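Local coordinates for protein 6-phosphogluconate dehydrogenase NAD-binding (Dyadobacter fermentans, PDB 4GBJ) that probably acts as an NAD(P)-dependent oxidoreductase, built from a Rossmann-type nucleotide-binding domain and a helical C-terminal domain, at residues Asp71-Glu76 / Ser97-Thr103; Asp90-Val94 / Ala145-Ile149; Ala121-Ala125 / Ala170-Lys174; Cys138-Asn142 / Gly164-Ala170. All blocks are in the same frame, centred on the assembly; numbering follows the deposited sequence.

Interaction 1 of 4, residues Asp71-Glu76 / Ser97-Thr103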
loop_
_atom_site.group_PDB
_atom_site.type_symbol
_atom_site.label_atom_id
_atom_site.label_comp_id
_atom_site.label_asym_id
_atom_site.label_seq_id
_atom_site.Cartn_x
_atom_site.Cartn_y
_atom_site.Cartn_z
ATOM N N ASP B 71 -18.310 -17.394 -7.158
ATOM C CA ASP B 71 -18.069 -17.682 -5.752
ATOM C C ASP B 71 -18.011 -19.183 -5.437
ATOM O O ASP B 71 -18.232 -20.013 -6.312
ATOM C CB ASP B 71 -19.197 -17.004 -4.935
ATOM C CG ASP B 71 -20.611 -17.373 -5.312
ATOM O OD1 ASP B 71 -20.853 -18.569 -5.650
ATOM O OD2 ASP B 71 -21.495 -16.490 -5.215
ATOM N N ASP B 72 -17.771 -19.502 -4.155
ATOM C CA ASP B 72 -17.622 -20.868 -3.626
ATOM C C ASP B 72 -18.838 -21.735 -3.931
ATOM O O ASP B 72 -18.665 -22.859 -4.406
ATOM C CB ASP B 72 -17.391 -20.821 -2.103
ATOM C CG ASP B 72 -16.165 -20.001 -1.698
ATOM O OD1 ASP B 72 -16.097 -18.823 -2.064
ATOM O OD2 ASP B 72 -15.327 -20.517 -0.946
ATOM N N ALA B 73 -20.069 -21.207 -3.716
ATOM C CA ALA B 73 -21.266 -21.994 -3.995
ATOM C C ALA B 73 -21.390 -22.321 -5.490
ATOM O O ALA B 73 -21.822 -23.415 -5.816
ATOM C CB ALA B 73 -22.524 -21.294 -3.499
ATOM N N ALA B 74 -21.034 -21.393 -6.393
ATOM C CA ALA B 74 -21.093 -21.664 -7.825
ATOM C C ALA B 74 -20.127 -22.825 -8.214
ATOM O O ALA B 74 -20.489 -23.675 -9.019
ATOM C CB ALA B 74 -20.761 -20.417 -8.626
ATOM N N VAL B 75 -18.947 -22.903 -7.589
ATOM C CA VAL B 75 -17.963 -23.956 -7.929
ATOM C C VAL B 75 -18.437 -25.294 -7.389
ATOM O O VAL B 75 -18.358 -26.322 -8.082
ATOM C CB VAL B 75 -16.537 -23.598 -7.440
ATOM C CG1 VAL B 75 -15.552 -24.701 -7.797
ATOM C CG2 VAL B 75 -16.075 -22.271 -8.045
ATOM N N GLU B 76 -18.936 -25.303 -6.160
ATOM C CA GLU B 76 -19.432 -26.543 -5.546
ATOM C C GLU B 76 -20.660 -27.096 -6.268
ATOM O O GLU B 76 -20.786 -28.307 -6.386
ATOM C CB GLU B 76 -19.779 -26.319 -4.086
ATOM C CG GLU B 76 -18.560 -26.086 -3.215
ATOM C CD GLU B 76 -18.923 -25.646 -1.803
ATOM O OE1 GLU B 76 -20.075 -25.895 -1.379
ATOM O OE2 GLU B 76 -18.069 -25.031 -1.127
ATOM N N SER B 97 -11.450 -19.489 -9.872
ATOM C CA SER B 97 -12.326 -18.620 -9.105
ATOM C C SER B 97 -11.659 -18.133 -7.801
ATOM O O SER B 97 -10.859 -18.854 -7.207
ATOM C CB SER B 97 -13.592 -19.379 -8.731
ATOM O OG SER B 97 -14.259 -19.874 -9.876
ATOM N N THR B 98 -12.053 -16.962 -7.326
ATOM C CA THR B 98 -11.603 -16.468 -6.020
ATOM C C THR B 98 -12.476 -17.113 -4.955
ATOM O O THR B 98 -13.601 -16.693 -4.690
ATOM C CB THR B 98 -11.665 -14.973 -5.931
ATOM O OG1 THR B 98 -10.918 -14.432 -7.010
ATOM C CG2 THR B 98 -11.146 -14.464 -4.609
ATOM N N ILE B 99 -11.950 -18.117 -4.338
ATOM C CA ILE B 99 -12.682 -18.867 -3.333
ATOM C C ILE B 99 -11.783 -19.187 -2.170
ATOM O O ILE B 99 -10.582 -18.941 -2.187
ATOM C CB ILE B 99 -13.294 -20.167 -3.936
ATOM C CG1 ILE B 99 -12.240 -21.135 -4.366
ATOM C CG2 ILE B 99 -14.289 -19.831 -5.034
ATOM C CD1 ILE B 99 -12.817 -22.462 -4.898
ATOM N N SER B 100 -12.402 -19.712 -1.159
ATOM C CA SER B 100 -11.755 -20.094 0.063
ATOM C C SER B 100 -10.756 -21.238 -0.140
ATOM O O SER B 100 -11.109 -22.236 -0.764
ATOM C CB SER B 100 -12.829 -20.568 1.064
ATOM O OG SER B 100 -12.273 -21.257 2.166
ATOM N N PRO B 101 -9.608 -21.191 0.557
ATOM C CA PRO B 101 -8.706 -22.364 0.601
ATOM C C PRO B 101 -9.420 -23.642 1.026
ATOM O O PRO B 101 -9.153 -24.714 0.503
ATOM C CB PRO B 101 -7.691 -21.974 1.690
ATOM C CG PRO B 101 -7.701 -20.544 1.713
ATOM C CD PRO B 101 -9.041 -20.058 1.305
ATOM N N GLU B 102 -10.326 -23.522 2.004
ATOM C CA GLU B 102 -11.098 -24.673 2.468
ATOM C C GLU B 102 -11.967 -25.262 1.360
ATOM O O GLU B 102 -12.062 -26.491 1.265
ATOM C CB GLU B 102 -11.977 -24.264 3.631
ATOM C CG GLU B 102 -12.917 -25.344 4.163
ATOM C CD GLU B 102 -13.799 -24.777 5.256
ATOM O OE1 GLU B 102 -14.819 -24.137 4.910
ATOM O OE2 GLU B 102 -13.413 -24.871 6.445
ATOM N N THR B 103 -12.637 -24.411 0.554
ATOM C CA THR B 103 -13.457 -24.934 -0.540
ATOM C C THR B 103 -12.545 -25.684 -1.526
ATOM O O THR B 103 -12.896 -26.742 -2.002
ATOM C CB THR B 103 -14.250 -23.818 -1.233
ATOM O OG1 THR B 103 -15.131 -23.246 -0.282
ATOM C CG2 THR B 103 -15.086 -24.326 -2.400
#

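Interaction 2 of 4, residues Asp90-Val94 / Ala145-Ile149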
loop_
_atom_site.group_PDB
_atom_site.type_symbol
_atom_site.label_atom_id
_atom_site.label_comp_id
_atom_site.label_asym_id
_atom_site.label_seq_id
_atom_site.Cartn_x
_atom_site.Cartn_y
_atom_site.Cartn_z
ATOM N N ASP B 90 -6.448 -39.003 -14.357
ATOM C CA ASP B 90 -5.491 -38.091 -14.990
ATOM C C ASP B 90 -6.146 -36.774 -15.486
ATOM O O ASP B 90 -5.448 -35.956 -16.074
ATOM C CB ASP B 90 -4.728 -38.783 -16.151
ATOM C CG ASP B 90 -3.989 -40.034 -15.720
ATOM O OD1 ASP B 90 -3.525 -40.073 -14.558
ATOM O OD2 ASP B 90 -3.833 -40.967 -16.568
ATOM N N GLY B 91 -7.436 -36.566 -15.223
ATOM C CA GLY B 91 -8.116 -35.342 -15.604
ATOM C C GLY B 91 -7.599 -34.218 -14.726
ATOM O O GLY B 91 -7.136 -34.466 -13.606
ATOM N N VAL B 92 -7.553 -33.005 -15.256
ATOM C CA VAL B 92 -7.026 -31.852 -14.515
ATOM C C VAL B 92 -8.035 -30.705 -14.553
ATOM O O VAL B 92 -8.487 -30.339 -15.633
ATOM C CB VAL B 92 -5.650 -31.385 -15.062
ATOM C CG1 VAL B 92 -5.151 -30.155 -14.308
ATOM C CG2 VAL B 92 -4.614 -32.504 -14.980
ATOM N N HIS B 93 -8.380 -30.140 -13.365
ATOM C CA HIS B 93 -9.280 -29.012 -13.230
ATOM C C HIS B 93 -8.476 -27.803 -12.753
ATOM O O HIS B 93 -7.884 -27.861 -11.685
ATOM C CB HIS B 93 -10.411 -29.343 -12.235
ATOM C CG HIS B 93 -11.301 -28.172 -11.880
ATOM N ND1 HIS B 93 -12.173 -28.234 -10.799
ATOM C CD2 HIS B 93 -11.478 -26.975 -12.507
ATOM C CE1 HIS B 93 -12.774 -27.053 -10.751
ATOM N NE2 HIS B 93 -12.400 -26.270 -11.776
ATOM N N VAL B 94 -8.388 -26.769 -13.574
ATOM C CA VAL B 94 -7.728 -25.492 -13.267
ATOM C C VAL B 94 -8.830 -24.561 -12.774
ATOM O O VAL B 94 -9.660 -24.073 -13.533
ATOM C CB VAL B 94 -6.962 -24.928 -14.481
ATOM C CG1 VAL B 94 -6.138 -23.707 -14.077
ATOM C CG2 VAL B 94 -6.060 -25.995 -15.080
ATOM N N ALA B 145 0.112 -32.195 -12.534
ATOM C CA ALA B 145 -1.021 -31.456 -13.095
ATOM C C ALA B 145 -0.652 -29.991 -13.342
ATOM O O ALA B 145 -0.971 -29.484 -14.406
ATOM C CB ALA B 145 -2.224 -31.578 -12.201
ATOM N N LYS B 146 0.103 -29.346 -12.443
ATOM C CA LYS B 146 0.560 -27.960 -12.684
ATOM C C LYS B 146 1.498 -27.896 -13.887
ATOM O O LYS B 146 1.437 -26.950 -14.657
ATOM C CB LYS B 146 1.297 -27.362 -11.467
ATOM C CG LYS B 146 0.377 -27.024 -10.311
ATOM C CD LYS B 146 1.130 -26.453 -9.082
ATOM C CE LYS B 146 2.182 -27.417 -8.601
ATOM N NZ LYS B 146 2.619 -27.150 -7.248
ATOM N N GLU B 147 2.378 -28.902 -14.030
ATOM C CA GLU B 147 3.313 -28.963 -15.143
ATOM C C GLU B 147 2.545 -29.107 -16.477
ATOM O O GLU B 147 2.919 -28.513 -17.476
ATOM C CB GLU B 147 4.320 -30.120 -14.942
ATOM C CG GLU B 147 5.514 -30.052 -15.886
ATOM C CD GLU B 147 6.231 -31.359 -16.200
ATOM O OE1 GLU B 147 5.961 -32.381 -15.524
ATOM O OE2 GLU B 147 7.050 -31.363 -17.149
ATOM N N ARG B 148 1.450 -29.843 -16.476
ATOM C CA ARG B 148 0.638 -30.013 -17.688
ATOM C C ARG B 148 -0.080 -28.710 -18.125
ATOM O O ARG B 148 -0.253 -28.483 -19.304
ATOM C CB ARG B 148 -0.436 -31.089 -17.423
ATOM C CG ARG B 148 -1.286 -31.412 -18.633
ATOM C CD ARG B 148 -2.275 -32.505 -18.295
ATOM N NE ARG B 148 -3.134 -32.820 -19.431
ATOM C CZ ARG B 148 -4.165 -33.653 -19.382
ATOM N NH1 ARG B 148 -4.483 -34.259 -18.246
ATOM N NH2 ARG B 148 -4.883 -33.899 -20.477
ATOM N N ILE B 149 -0.539 -27.894 -17.189
ATOM C CA ILE B 149 -1.345 -26.711 -17.541
ATOM C C ILE B 149 -0.533 -25.429 -17.526
ATOM O O ILE B 149 -0.999 -24.436 -18.090
ATOM C CB ILE B 149 -2.630 -26.601 -16.650
ATOM C CG1 ILE B 149 -2.327 -26.385 -15.139
ATOM C CG2 ILE B 149 -3.472 -27.892 -16.836
ATOM C CD1 ILE B 149 -2.195 -24.890 -14.678
#

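Interaction 3 of 4, residues Ala121-Ala125 / Ala170-Lys174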
loop_
_atom_site.group_PDB
_atom_site.type_symbol
_atom_site.label_atom_id
_atom_site.label_comp_id
_atom_site.label_asym_id
_atom_site.label_seq_id
_atom_site.Cartn_x
_atom_site.Cartn_y
_atom_site.Cartn_z
ATOM N N ALA B 121 -5.973 -22.070 -8.929
ATOM C CA ALA B 121 -5.301 -21.180 -9.904
ATOM C C ALA B 121 -5.899 -19.796 -9.941
ATOM O O ALA B 121 -6.200 -19.299 -11.016
ATOM C CB ALA B 121 -5.346 -21.796 -11.295
ATOM N N PRO B 122 -6.027 -19.133 -8.788
ATOM C CA PRO B 122 -6.609 -17.770 -8.774
ATOM C C PRO B 122 -5.807 -16.791 -9.609
ATOM O O PRO B 122 -4.583 -16.863 -9.630
ATOM C CB PRO B 122 -6.598 -17.397 -7.293
ATOM C CG PRO B 122 -5.619 -18.330 -6.656
ATOM C CD PRO B 122 -5.692 -19.584 -7.425
ATOM N N ILE B 123 -6.503 -15.866 -10.270
ATOM C CA ILE B 123 -5.886 -14.887 -11.170
ATOM C C ILE B 123 -5.871 -13.498 -10.536
ATOM O O ILE B 123 -6.854 -13.053 -9.930
ATOM C CB ILE B 123 -6.575 -14.894 -12.577
ATOM C CG1 ILE B 123 -5.800 -14.016 -13.597
ATOM C CG2 ILE B 123 -8.052 -14.487 -12.518
ATOM C CD1 ILE B 123 -6.247 -14.232 -15.051
ATOM N N PHE B 124 -4.741 -12.796 -10.745
ATOM C CA PHE B 124 -4.502 -11.446 -10.275
ATOM C C PHE B 124 -4.506 -10.618 -11.518
ATOM O O PHE B 124 -3.462 -10.407 -12.136
ATOM C CB PHE B 124 -3.163 -11.352 -9.515
ATOM C CG PHE B 124 -3.067 -12.256 -8.299
ATOM C CD1 PHE B 124 -3.005 -11.720 -7.023
ATOM C CD2 PHE B 124 -3.114 -13.643 -8.433
ATOM C CE1 PHE B 124 -2.864 -12.544 -5.914
ATOM C CE2 PHE B 124 -3.078 -14.472 -7.319
ATOM C CZ PHE B 124 -2.882 -13.923 -6.072
ATOM N N ALA B 125 -5.702 -10.265 -11.975
ATOM C CA ALA B 125 -5.849 -9.496 -13.216
ATOM C C ALA B 125 -7.243 -8.973 -13.387
ATOM O O ALA B 125 -8.182 -9.752 -13.352
ATOM C CB ALA B 125 -5.523 -10.386 -14.431
ATOM N N ALA B 170 -2.627 -21.383 -3.101
ATOM C CA ALA B 170 -2.681 -20.225 -3.990
ATOM C C ALA B 170 -3.860 -19.328 -3.610
ATOM O O ALA B 170 -3.766 -18.093 -3.683
ATOM C CB ALA B 170 -2.779 -20.669 -5.432
ATOM N N ASN B 171 -4.972 -19.963 -3.187
ATOM C CA ASN B 171 -6.183 -19.248 -2.724
ATOM C C ASN B 171 -5.878 -18.362 -1.543
ATOM O O ASN B 171 -6.433 -17.277 -1.450
ATOM C CB ASN B 171 -7.270 -20.216 -2.363
ATOM C CG ASN B 171 -7.808 -20.959 -3.538
ATOM O OD1 ASN B 171 -7.767 -22.178 -3.584
ATOM N ND2 ASN B 171 -8.320 -20.245 -4.528
ATOM N N VAL B 172 -4.955 -18.785 -0.667
ATOM C CA VAL B 172 -4.542 -17.960 0.486
ATOM C C VAL B 172 -3.844 -16.713 -0.042
ATOM O O VAL B 172 -4.089 -15.605 0.456
ATOM C CB VAL B 172 -3.620 -18.712 1.497
ATOM C CG1 VAL B 172 -3.106 -17.787 2.567
ATOM C CG2 VAL B 172 -4.312 -19.901 2.114
ATOM N N ILE B 173 -3.015 -16.873 -1.085
ATOM C CA ILE B 173 -2.258 -15.730 -1.622
ATOM C C ILE B 173 -3.238 -14.720 -2.226
ATOM O O ILE B 173 -3.055 -13.543 -2.058
ATOM C CB ILE B 173 -1.151 -16.129 -2.643
ATOM C CG1 ILE B 173 -0.199 -17.207 -2.104
ATOM C CG2 ILE B 173 -0.338 -14.902 -3.131
ATOM C CD1 ILE B 173 0.492 -16.828 -0.792
ATOM N N LYS B 174 -4.253 -15.193 -2.949
ATOM C CA LYS B 174 -5.244 -14.341 -3.602
ATOM C C LYS B 174 -6.019 -13.510 -2.563
ATOM O O LYS B 174 -6.142 -12.295 -2.734
ATOM C CB LYS B 174 -6.190 -15.198 -4.425
ATOM C CG LYS B 174 -7.326 -14.440 -5.090
ATOM C CD LYS B 174 -6.876 -13.289 -5.972
ATOM C CE LYS B 174 -8.056 -12.732 -6.723
ATOM N NZ LYS B 174 -7.716 -11.550 -7.514
#

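Interaction 4 of 4, residues Cys138-Asn142 / Gly164-Ala170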
loop_
_atom_site.group_PDB
_atom_site.type_symbol
_atom_site.label_atom_id
_atom_site.label_comp_id
_atom_site.label_asym_id
_atom_site.label_seq_id
_atom_site.Cartn_x
_atom_site.Cartn_y
_atom_site.Cartn_z
ATOM N N CYS B 138 -1.369 -17.614 -9.557
ATOM C CA CYS B 138 -0.762 -18.460 -8.525
ATOM C C CYS B 138 -1.305 -19.837 -8.718
ATOM O O CYS B 138 -2.507 -19.984 -8.914
ATOM C CB CYS B 138 -1.046 -17.942 -7.114
ATOM S SG CYS B 138 -0.146 -16.429 -6.718
ATOM N N LEU B 139 -0.450 -20.848 -8.630
ATOM C CA LEU B 139 -0.871 -22.235 -8.811
ATOM C C LEU B 139 -0.512 -23.016 -7.621
ATOM O O LEU B 139 0.579 -22.847 -7.105
ATOM C CB LEU B 139 -0.209 -22.891 -10.020
ATOM C CG LEU B 139 -0.297 -22.201 -11.353
ATOM C CD1 LEU B 139 0.534 -22.962 -12.349
ATOM C CD2 LEU B 139 -1.769 -22.052 -11.819
ATOM N N SER B 140 -1.385 -23.920 -7.211
ATOM C CA SER B 140 -1.081 -24.861 -6.137
ATOM C C SER B 140 -1.913 -26.140 -6.360
ATOM O O SER B 140 -3.014 -26.110 -6.944
ATOM C CB SER B 140 -1.313 -24.231 -4.773
ATOM O OG SER B 140 -2.682 -24.126 -4.425
ATOM N N GLY B 141 -1.342 -27.255 -5.922
ATOM C CA GLY B 141 -1.892 -28.584 -6.153
ATOM C C GLY B 141 -0.831 -29.503 -6.684
ATOM O O GLY B 141 0.364 -29.200 -6.586
ATOM N N ASN B 142 -1.268 -30.646 -7.248
ATOM C CA ASN B 142 -0.408 -31.698 -7.768
ATOM C C ASN B 142 0.644 -31.177 -8.803
ATOM O O ASN B 142 0.298 -30.471 -9.742
ATOM C CB ASN B 142 -1.273 -32.794 -8.368
ATOM C CG ASN B 142 -0.494 -33.893 -9.019
ATOM O OD1 ASN B 142 -0.170 -33.798 -10.195
ATOM N ND2 ASN B 142 -0.170 -34.951 -8.275
ATOM N N GLY B 164 3.242 -24.769 -4.356
ATOM C CA GLY B 164 3.373 -26.142 -3.867
ATOM C C GLY B 164 2.157 -27.021 -3.953
ATOM O O GLY B 164 1.234 -26.744 -4.728
ATOM N N ASP B 165 2.178 -28.112 -3.184
ATOM C CA ASP B 165 1.188 -29.190 -3.194
ATOM C C ASP B 165 -0.161 -28.879 -2.620
ATOM O O ASP B 165 -1.121 -29.550 -3.005
ATOM C CB ASP B 165 1.703 -30.414 -2.384
ATOM C CG ASP B 165 3.003 -31.051 -2.858
ATOM O OD1 ASP B 165 3.286 -31.001 -4.085
ATOM O OD2 ASP B 165 3.710 -31.648 -2.014
ATOM N N ASP B 166 -0.241 -28.038 -1.584
ATOM C CA ASP B 166 -1.510 -27.772 -0.907
ATOM C C ASP B 166 -2.506 -27.154 -1.924
ATOM O O ASP B 166 -2.274 -26.032 -2.361
ATOM C CB ASP B 166 -1.265 -26.821 0.298
ATOM C CG ASP B 166 -2.504 -26.232 1.003
ATOM O OD1 ASP B 166 -3.649 -26.601 0.639
ATOM O OD2 ASP B 166 -2.327 -25.407 1.909
ATOM N N PRO B 167 -3.618 -27.827 -2.286
ATOM C CA PRO B 167 -4.525 -27.248 -3.289
ATOM C C PRO B 167 -5.135 -25.888 -2.956
ATOM O O PRO B 167 -5.549 -25.207 -3.867
ATOM C CB PRO B 167 -5.627 -28.320 -3.435
ATOM C CG PRO B 167 -5.494 -29.157 -2.201
ATOM C CD PRO B 167 -4.053 -29.190 -1.915
ATOM N N GLY B 168 -5.204 -25.511 -1.701
ATOM C CA GLY B 168 -5.766 -24.233 -1.292
ATOM C C GLY B 168 -4.726 -23.153 -1.019
ATOM O O GLY B 168 -5.091 -22.037 -0.697
ATOM N N ALA B 169 -3.423 -23.453 -1.099
ATOM C CA ALA B 169 -2.382 -22.435 -0.860
ATOM C C ALA B 169 -2.446 -21.191 -1.786
ATOM O O ALA B 169 -2.277 -20.054 -1.309
ATOM C CB ALA B 169 -1.016 -23.062 -0.978
ATOM N N ALA B 170 -2.627 -21.383 -3.101
ATOM C CA ALA B 170 -2.681 -20.225 -3.990
ATOM C C ALA B 170 -3.860 -19.328 -3.610
ATOM O O ALA B 170 -3.766 -18.093 -3.683
ATOM C CB ALA B 170 -2.779 -20.669 -5.432
HETATM O O HOH W 1 3.805 -29.184 -6.058
#

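Interaction 1 of 4, residues Asp71-Glu76 / Ser97-Thr103
Just past the C-terminal ends of two adjacent parallel strands of the Rossmann sheet, the first residue of helix 72-78, D72, grips the start of helix 101-113 through one carboxylate oxygen. D72 OD2 takes two hydrogen bonds. The hydroxyl of T103 donates to its anti lone pair, with OG1 to OD2 at 2.8 Å. S100 N comes in on the syn side at 3.0 Å from OD2, 30° out of the carboxylate plane, along a fairly straight line (164° at the hydrogen). CG of D72 stands anti to its own carbonyl carbon (chi1 -58°), which swings the carboxylate across to the neighbouring helix start. The other oxygen, OD1, rests against I99, whose CG2 also lies 3.6 Å from D72 N.

Strands 64-67 and 92-95 are neighbours in this fold and each runs through a loop into a helix, so two capped helix starts come side by side. D71 caps the first, its OD1 accepting from A74 N at 2.9 Å; S100 caps the second with a weak bond from E102 N to OG. D72 thus places a negative group beside the N-terminus of helix 101-113, where the helix dipole would probably favour it.

Looser van der Waals contacts flank the bonds. V75 sends CG2 against S97, 3.5 Å from OG, while that hydroxyl is hydrogen-bonded to L69 N. On the more exposed flank, the extended side chain of E76 crosses T103 at about a right angle, OE2 standing 3.3 Å from CG2.

Interaction 2 of 4, residues Asp90-Val94 / Ala145-Ile149
The guanidinium of R148 meets D90 at its edge: the backbone O of D90 lies in the plane of the group, 2.9 Å from NH1. V92 approaches the same group obliquely, its CG2 3.7 Å from NH1. R148 is stretched out from CG to NE, with CG anti to the backbone N (chi1 -177°), and slides past V92 in the opposite direction until its head arrives beside the loop that precedes the strand. There NH2 is hydrogen-bonded to G62 O, near the N-terminal ends of the neighbouring strands 64-67 and 92-95.

Below this polar end the contact is aliphatic. V92 straddles the helix surface with its two branches: CG2 sits 3.8 Å from A145 CB, and CG1 lies at the same distance from I149 CG2. V94 and I149 reach toward each other tip to tip, V94 CG2 meeting I149 CG2 at 3.7 Å, with I149 CG1 scarcely farther from the same methyl. Cutting I149 back to an alanine is likely to open a gap beside V94 CG2 and to leave V92 CG1 with A145 CB alone in this contact.

H93, between the two valines, points to the opposite face of the sheet. Helix 143-153 passes over strand 92-95 at 9.3 Å between the axes of the short segments, at a signed angle of -68°. A145 also touches strand 117-124 and I149 strand 136-139, so the helix lies across several strands on one face of the Rossmann sheet.

Interaction 3 of 4, residues Ala121-Ala125 / Ala170-Lys174
One hydrogen bond joins the two segments, from the amino group of K174 to the backbone carbonyl of I123, with NZ 3.0 Å from O. The donor is tilted 23° from the carbonyl plane.

Aromatic contacts involve the same lysine. Its chain runs antiparallel to F124 over one face of the ring: CD stands 4.1 Å from the F124 centroid in a CH-pi contact almost on the ring normal, and NZ makes a longer cation-pi contact with that face, 5.0 Å from the centroid. The bend in the lysine chain at chi2 (55°) carries it over the ring and on to I123 O. I173 C lies at the ring's edge, near its plane, while K174 CA stands 3.4 Å from F124 CZ, off the plane on the side of the lysine chain.

Apolar packing centres on P122, which beds into the first turns of helix 169-197. Its CB touches K174 CB at 3.6 Å, while CD meets A170 CB. N171 brings ND2 near the proline ring, but its OD1 is hydrogen-bonded to S104 OG. From the second subunit, M208 packs on F124.

K174 is the predicted active-site residue, and T98 also touches it. Proline and ring face pack its aliphatic chain while the amino end is led to I123 O, consistent with a positioned residue where the Rossmann domain meets the long helix.

Interaction 4 of 4, residues Cys138-Asn142 / Gly164-Ala170
S140 OG works in both directions at the start of helix 169-197. It donates to D166 O at 2.8 Å, in the carbonyl plane, and accepts from A170 N at 3.0 Å along a nearly straight bond (171°). Its chi1 of 76° wedges OG between the backbone N and the carbonyl carbon, turned to the helix start. Next along the chain, G141 N donates to G164 O at 2.9 Å, and the CA atoms of G141 and D165 each lean on the other's carbonyl oxygen. C138 adds an apolar touch, CB to A170 CB at 3.6 Å. With an alanine in place of S140, A170 N, an amide of the first helical turn, is likely to lose its acceptor and D166 O to keep A169 N alone among these donors.

The second shell shapes these partners. D166 to A169 form a type I turn, tightened by the bond from G168 N to D166 OD1, while D166 OD2 makes a salt bridge with R105. G141 O and G164 O, both acceptors, lie 3.2 Å apart, and K146 NZ reaches each by a weak bond, which would probably ease their repulsion. G141 has phi 131°, a conformation in which a CB would be jammed against the preceding carbonyl O. Farther out, a water donates to D165 OD1 and weakly to G141 O.

I200 of the second subunit packs on A169. The arrangement is a domain junction: the segment leading on from strand 136-139, which runs antiparallel to 117-124, receives the turn into the long first helix of the C-terminal domain, as in 3-hydroxyisobutyrate dehydrogenases.

Interactions 2 and 3 are buried, whereas interactions 1 and 4 reach partly to the surface. Interaction 2 is mainly aliphatic, a helix laid on the Rossmann sheet away from the predicted active site; V94 passes contact on to A121 of interaction 3. Interactions 3 and 4 share A170 and the start of helix 169-197, touch neighbouring strands of the same sheet, and both meet the second subunit. Interactions 1 and 4 are polar, each binding polar groups at a helix start, from D72 in interaction 1 and from S140 in interaction 4, and P101 packs against G168 between them. Interaction 3 alone sets an amino group over a ring; T98 of interaction 1 also reaches that lysine.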